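Local coordinates for RING-type domain-containing protein (Chaetomium thermophilum, PDB 6Z3U) that is the MAT1-type subunit of the CAK complex, its C-terminal segment here binding cyclin H and CDK7 and taking part in activation of the kinase, at the interface of chains B and A, the interface of chains B and C and the interface of chains C and A. Numbering follows the deposited sequence. Chains: chain A, RING-type domain-containing protein; chain B, CYCLIN domain-containing protein; chain C, Protein kinase domain-containing protein.

Contact 1: the interface of chains B and A. Residues chain B 7-8; chain A 11-14, 52.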
# COMPACT_ATOMS: atom_id res chain seq x y z
N SER B 7 5.92 -15.97 -13.50
CA SER B 7 5.10 -15.83 -12.30
C SER B 7 5.14 -14.40 -11.75
O SER B 7 4.14 -13.93 -11.19
CB SER B 7 5.56 -16.82 -11.23
OG SER B 7 6.94 -16.65 -10.95
N GLU B 8 6.27 -13.71 -11.89
CA GLU B 8 6.33 -12.32 -11.45
C GLU B 8 5.52 -11.41 -12.37
O GLU B 8 5.06 -10.35 -11.93
CB GLU B 8 7.78 -11.83 -11.39
CG GLU B 8 8.55 -11.90 -12.70
CD GLU B 8 9.40 -13.14 -12.82
OE1 GLU B 8 8.90 -14.25 -12.53
OE2 GLU B 8 10.58 -13.00 -13.20
N PHE A 11 5.05 -18.23 -4.28
CA PHE A 11 5.63 -17.44 -5.36
C PHE A 11 7.05 -17.93 -5.63
O PHE A 11 7.91 -17.86 -4.75
CB PHE A 11 5.64 -15.95 -5.01
CG PHE A 11 6.46 -15.12 -5.95
CD1 PHE A 11 6.02 -14.87 -7.24
CD2 PHE A 11 7.68 -14.60 -5.55
CE1 PHE A 11 6.78 -14.11 -8.11
CE2 PHE A 11 8.44 -13.84 -6.41
CZ PHE A 11 7.99 -13.59 -7.69
N VAL A 12 7.28 -18.43 -6.84
CA VAL A 12 8.60 -18.89 -7.26
C VAL A 12 9.01 -18.09 -8.49
O VAL A 12 8.47 -18.33 -9.59
CB VAL A 12 8.60 -20.40 -7.54
CG1 VAL A 12 8.71 -21.17 -6.24
CG2 VAL A 12 7.34 -20.81 -8.30
N PRO A 13 9.95 -17.15 -8.38
CA PRO A 13 10.32 -16.34 -9.55
C PRO A 13 10.85 -17.20 -10.68
O PRO A 13 11.43 -18.27 -10.47
CB PRO A 13 11.40 -15.40 -9.00
CG PRO A 13 11.93 -16.08 -7.79
CD PRO A 13 10.77 -16.82 -7.20
N SER A 14 10.63 -16.73 -11.91
CA SER A 14 10.96 -17.48 -13.11
C SER A 14 12.26 -17.01 -13.76
O SER A 14 13.09 -17.85 -14.13
CB SER A 14 9.81 -17.36 -14.13
OG SER A 14 8.60 -17.85 -13.58
N PHE A 52 12.37 -8.47 -7.06
CA PHE A 52 11.04 -8.70 -7.61
C PHE A 52 10.60 -7.54 -8.48
O PHE A 52 10.21 -7.73 -9.64
CB PHE A 52 10.04 -8.92 -6.47
CG PHE A 52 8.62 -9.07 -6.93
CD1 PHE A 52 8.17 -10.27 -7.46
CD2 PHE A 52 7.73 -8.02 -6.83
CE1 PHE A 52 6.87 -10.41 -7.89
CE2 PHE A 52 6.42 -8.15 -7.26
CZ PHE A 52 5.99 -9.35 -7.79

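Contact 2: the interface of chains B and C. Residues chain B 130, 365, 375; chain C 78-79, 82, 166.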
# COMPACT_ATOMS: atom_id res chain seq x y z
N TYR B 130 -11.49 21.36 -12.43
CA TYR B 130 -10.91 21.56 -11.12
C TYR B 130 -9.55 22.24 -11.24
O TYR B 130 -8.81 21.98 -12.19
CB TYR B 130 -10.76 20.22 -10.38
CG TYR B 130 -12.06 19.47 -10.20
CD1 TYR B 130 -13.05 19.95 -9.35
CD2 TYR B 130 -12.31 18.29 -10.89
CE1 TYR B 130 -14.24 19.26 -9.18
CE2 TYR B 130 -13.50 17.60 -10.73
CZ TYR B 130 -14.46 18.09 -9.88
OH TYR B 130 -15.65 17.41 -9.71
N ARG B 365 -17.35 24.56 -9.58
CA ARG B 365 -16.39 23.61 -9.04
C ARG B 365 -14.99 24.18 -8.84
O ARG B 365 -14.17 23.54 -8.17
CB ARG B 365 -16.28 22.37 -9.95
CG ARG B 365 -17.52 21.50 -10.02
CD ARG B 365 -17.24 20.29 -10.92
NE ARG B 365 -17.97 19.09 -10.50
CZ ARG B 365 -19.16 18.72 -10.95
NH1 ARG B 365 -19.71 17.60 -10.49
NH2 ARG B 365 -19.81 19.46 -11.84
N ARG B 375 -21.82 20.75 -0.69
CA ARG B 375 -22.06 19.31 -0.69
C ARG B 375 -22.22 18.77 0.73
O ARG B 375 -22.90 17.76 0.92
CB ARG B 375 -20.92 18.59 -1.42
CG ARG B 375 -20.93 18.85 -2.92
CD ARG B 375 -20.25 17.76 -3.73
NE ARG B 375 -20.81 17.67 -5.07
CZ ARG B 375 -20.19 17.15 -6.13
NH1 ARG B 375 -18.96 16.67 -6.01
NH2 ARG B 375 -20.80 17.12 -7.30
N PRO C 78 -23.37 15.27 -12.42
CA PRO C 78 -23.17 15.42 -13.87
C PRO C 78 -21.78 15.01 -14.33
O PRO C 78 -21.55 14.84 -15.53
CB PRO C 78 -23.40 16.92 -14.10
CG PRO C 78 -24.25 17.37 -12.96
CD PRO C 78 -23.82 16.53 -11.79
N ASP C 79 -20.85 14.84 -13.39
CA ASP C 79 -19.48 14.50 -13.75
C ASP C 79 -19.42 13.06 -14.26
O ASP C 79 -20.14 12.19 -13.76
CB ASP C 79 -18.58 14.66 -12.52
CG ASP C 79 -17.19 15.18 -12.87
OD1 ASP C 79 -16.39 14.40 -13.43
OD2 ASP C 79 -16.91 16.36 -12.59
N GLU C 82 -18.55 10.89 -11.49
CA GLU C 82 -19.58 10.85 -10.47
C GLU C 82 -20.68 9.86 -10.84
O GLU C 82 -21.13 9.08 -10.00
CB GLU C 82 -20.17 12.24 -10.25
CG GLU C 82 -19.26 13.17 -9.45
CD GLU C 82 -19.75 14.60 -9.42
OE1 GLU C 82 -20.78 14.90 -10.06
OE2 GLU C 82 -19.11 15.44 -8.75
N GLN C 166 -20.54 12.22 0.11
CA GLN C 166 -19.08 12.32 0.09
C GLN C 166 -18.45 11.44 1.17
O GLN C 166 -17.46 11.81 1.80
CB GLN C 166 -18.63 13.77 0.24
CG GLN C 166 -19.22 14.69 -0.82
CD GLN C 166 -18.90 14.24 -2.23
OE1 GLN C 166 -17.74 14.09 -2.61
NE2 GLN C 166 -19.95 14.01 -3.03

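Contact 3: the interface of chains C and A. Residues chain C 325-327; chain A 34-35, 38.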
# COMPACT_ATOMS: atom_id res chain seq x y z
N LYS C 325 20.36 -0.82 24.05
CA LYS C 325 20.58 0.41 23.30
C LYS C 325 19.33 0.87 22.57
O LYS C 325 19.40 1.83 21.79
CB LYS C 325 21.72 0.21 22.30
CG LYS C 325 22.98 -0.40 22.90
CD LYS C 325 23.51 0.42 24.06
CE LYS C 325 24.94 0.03 24.40
NZ LYS C 325 25.07 -1.42 24.75
N LEU C 326 18.19 0.22 22.78
CA LEU C 326 16.97 0.61 22.08
C LEU C 326 16.46 1.95 22.61
O LEU C 326 16.69 2.30 23.77
CB LEU C 326 15.89 -0.46 22.24
CG LEU C 326 15.62 -1.47 21.12
CD1 LEU C 326 16.45 -1.26 19.87
CD2 LEU C 326 15.83 -2.89 21.65
N PRO C 327 15.76 2.72 21.77
CA PRO C 327 15.36 4.08 22.18
C PRO C 327 14.61 4.15 23.49
O PRO C 327 14.73 5.15 24.21
CB PRO C 327 14.48 4.55 21.01
CG PRO C 327 14.96 3.76 19.84
CD PRO C 327 15.34 2.41 20.39
N GLN A 34 23.62 -0.25 14.88
CA GLN A 34 23.15 -1.00 16.04
C GLN A 34 21.63 -1.12 16.04
O GLN A 34 21.08 -2.19 16.34
CB GLN A 34 23.62 -0.32 17.33
CG GLN A 34 23.46 -1.18 18.57
CD GLN A 34 24.35 -2.41 18.55
OE1 GLN A 34 23.87 -3.54 18.62
NE2 GLN A 34 25.66 -2.19 18.46
N GLN A 35 20.92 -0.04 15.68
CA GLN A 35 19.47 -0.06 15.75
C GLN A 35 18.86 -1.00 14.72
O GLN A 35 17.82 -1.61 14.98
CB GLN A 35 18.91 1.35 15.57
CG GLN A 35 18.08 1.84 16.75
CD GLN A 35 18.89 2.00 18.02
OE1 GLN A 35 18.51 1.51 19.08
NE2 GLN A 35 20.01 2.71 17.92
N THR A 38 20.02 -4.90 16.09
CA THR A 38 19.38 -5.24 17.36
C THR A 38 17.87 -5.08 17.31
O THR A 38 17.17 -5.64 18.16
CB THR A 38 19.96 -4.37 18.48
OG1 THR A 38 19.80 -5.05 19.74
CG2 THR A 38 19.25 -3.03 18.55

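Contact 1: the interface of chains B and A
B:Ser7 and B:Glu8, at the start of the short cyclin helix 7-12, dock onto the MAT1 loop A:Phe11 to A:Ser14, extended as far as A:Pro13. The hydroxyl OG of B:Ser7 donates to the backbone O of A:Val12 at 2.6 Å, coming from above the carbonyl plane, 47° out of it. Backbone N of B:Ser7 makes a nearly straight bond to OG of A:Ser14, 3.3 Å away, so a partner side chain takes up an N-H from the helix's first turn. In return, the backbone N of A:Ser14 donates to carboxylate oxygen OE1 of B:Glu8 at 3.1 Å, on the syn side and close to the carboxylate plane. A:Ser14 is thus held through both its main chain and its hydroxyl. B:Glu8 turns about its CB-CG bond (chi2 -98°), which brings the carboxylate back toward A:Ser14 while the base of the side chain faces two phenyl rings. CE1 of A:Phe11 lies 3.8 Å from CA of B:Glu8, whose backbone N sits at that ring's edge; CE1 of A:Phe52 lies 3.9 Å from CB. An alanine in place of B:Glu8 would keep CB against the rings but is likely to leave the A:Ser14 N-H without its acceptor. Further out, A:Pro13 lays its N over one face of the A:Phe11 ring, near the rim. In the fold, the extreme N-terminal part of the cyclin chain rests between a MAT1 loop and MAT1 helix 43-55.

Contact 2: the interface of chains B and C
C:Glu82 points from the first turn of kinase helix 80-89 at B:Arg365 and B:Arg375, while C:Gln166, a loop residue with left-handed backbone angles (phi 58°, psi 38°), packs against B:Arg375. Carboxylate oxygen OE2 of C:Glu82 is the hub, accepting from three N-H donors on two arginines. NH1 of B:Arg365 lies 2.8 Å from OE2 of C:Glu82, which is in the guanidinium plane and is met on the syn side of the carboxylate. B:Arg375 comes end-on and forks, its NH2 2.8 Å and its NH1 3.0 Å from OE2 of C:Glu82, both from above the carboxylate plane. Two arginine charges there would be expected to keep the glutamate ionised. The B:Arg375 chain runs extended from CG to NE (chi3 152°), carrying its methylene past the C:Gln166 amide, with NE2 of C:Gln166 3.8 Å from CD of B:Arg375. Over one face of the B:Arg365 guanidinium lies C:Asp79, its OD2 forming a salt bridge with NE at 3.6 Å. That NE of B:Arg365 donates to the phenol OH of B:Tyr130 at 3.0 Å, tilted from the guanidinium plane, which helps fix the arginine's rotation. OH of B:Tyr130 also lies 3.3 Å from OD2 of C:Asp79, close but not a clear hydrogen bond. The loop between strands 157-162 and 168-172 merely packs against B:Arg375, but a charged clasp joins helix 80-89 and the residues before it to cyclin helix 368-380 and its preceding loop, probably steadying the kinase N-lobe.

Contact 3: the interface of chains C and A
A:Gln35 swings its side chain toward C:Lys325 with chi1 at -121° and a turn about the CB-CG bond (chi2 65°), which sets its amide over the main chain leading from C:Lys325 to C:Pro327. This small, mainly van der Waals patch is where MAT1 helix 34-39 touches the CDK-type kinase, of the CMGC family, within the kinase-activating complex. As modelled, amide oxygen OE1 of A:Gln35 lies 2.9 Å from the backbone O of C:Lys325. Both oxygens can only accept, so this orientation is doubtful; with the amide turned over, NE2 would take the place of OE1 and could donate to that carbonyl. Around it the amide end meets mostly carbon: the A:Gln35 atom modelled as OE1 is 3.5 Å from CA of C:Leu326 and equally near the ring CD of C:Pro327, which approaches from the opposite direction. One turn along the MAT1 helix, A:Thr38 supplies the apolar contact. Its hydroxyl is anti to the backbone N (chi1 -155°), leaving methyl CG2 to face the kinase, 3.6 Å from CD1 of C:Leu326. The two side chains run antiparallel, side by side, and the same CD1 also abuts that amide atom of A:Gln35, so one leucine branch serves both MAT1 residues. At the margin, CG of A:Gln34 makes a loose contact with CB of C:Lys325 at 4.3 Å. C:Lys325 closes the 3-10 helix 323-325; C:Leu326 and C:Pro327 follow in a loop.

Between the centres of their C-alpha atoms, contacts 1 and 2 lie about 42 Å apart, contacts 1 and 3 about 34 Å, and contacts 2 and 3 about 50 Å. They share no residue or helix, but each pair has a chain in common: the cyclin in contacts 1 and 2, MAT1 in contacts 1 and 3, the kinase in contacts 2 and 3. The three subunits therefore close a ring of pairwise interfaces, with MAT1 bridging cyclin and kinase. The centre of contact 3 is about 22 Å from C:Asp220, the catalytic aspartate of the HRD motif, and that of contact 2 about 34 Å, so any influence on catalysis would probably be indirect.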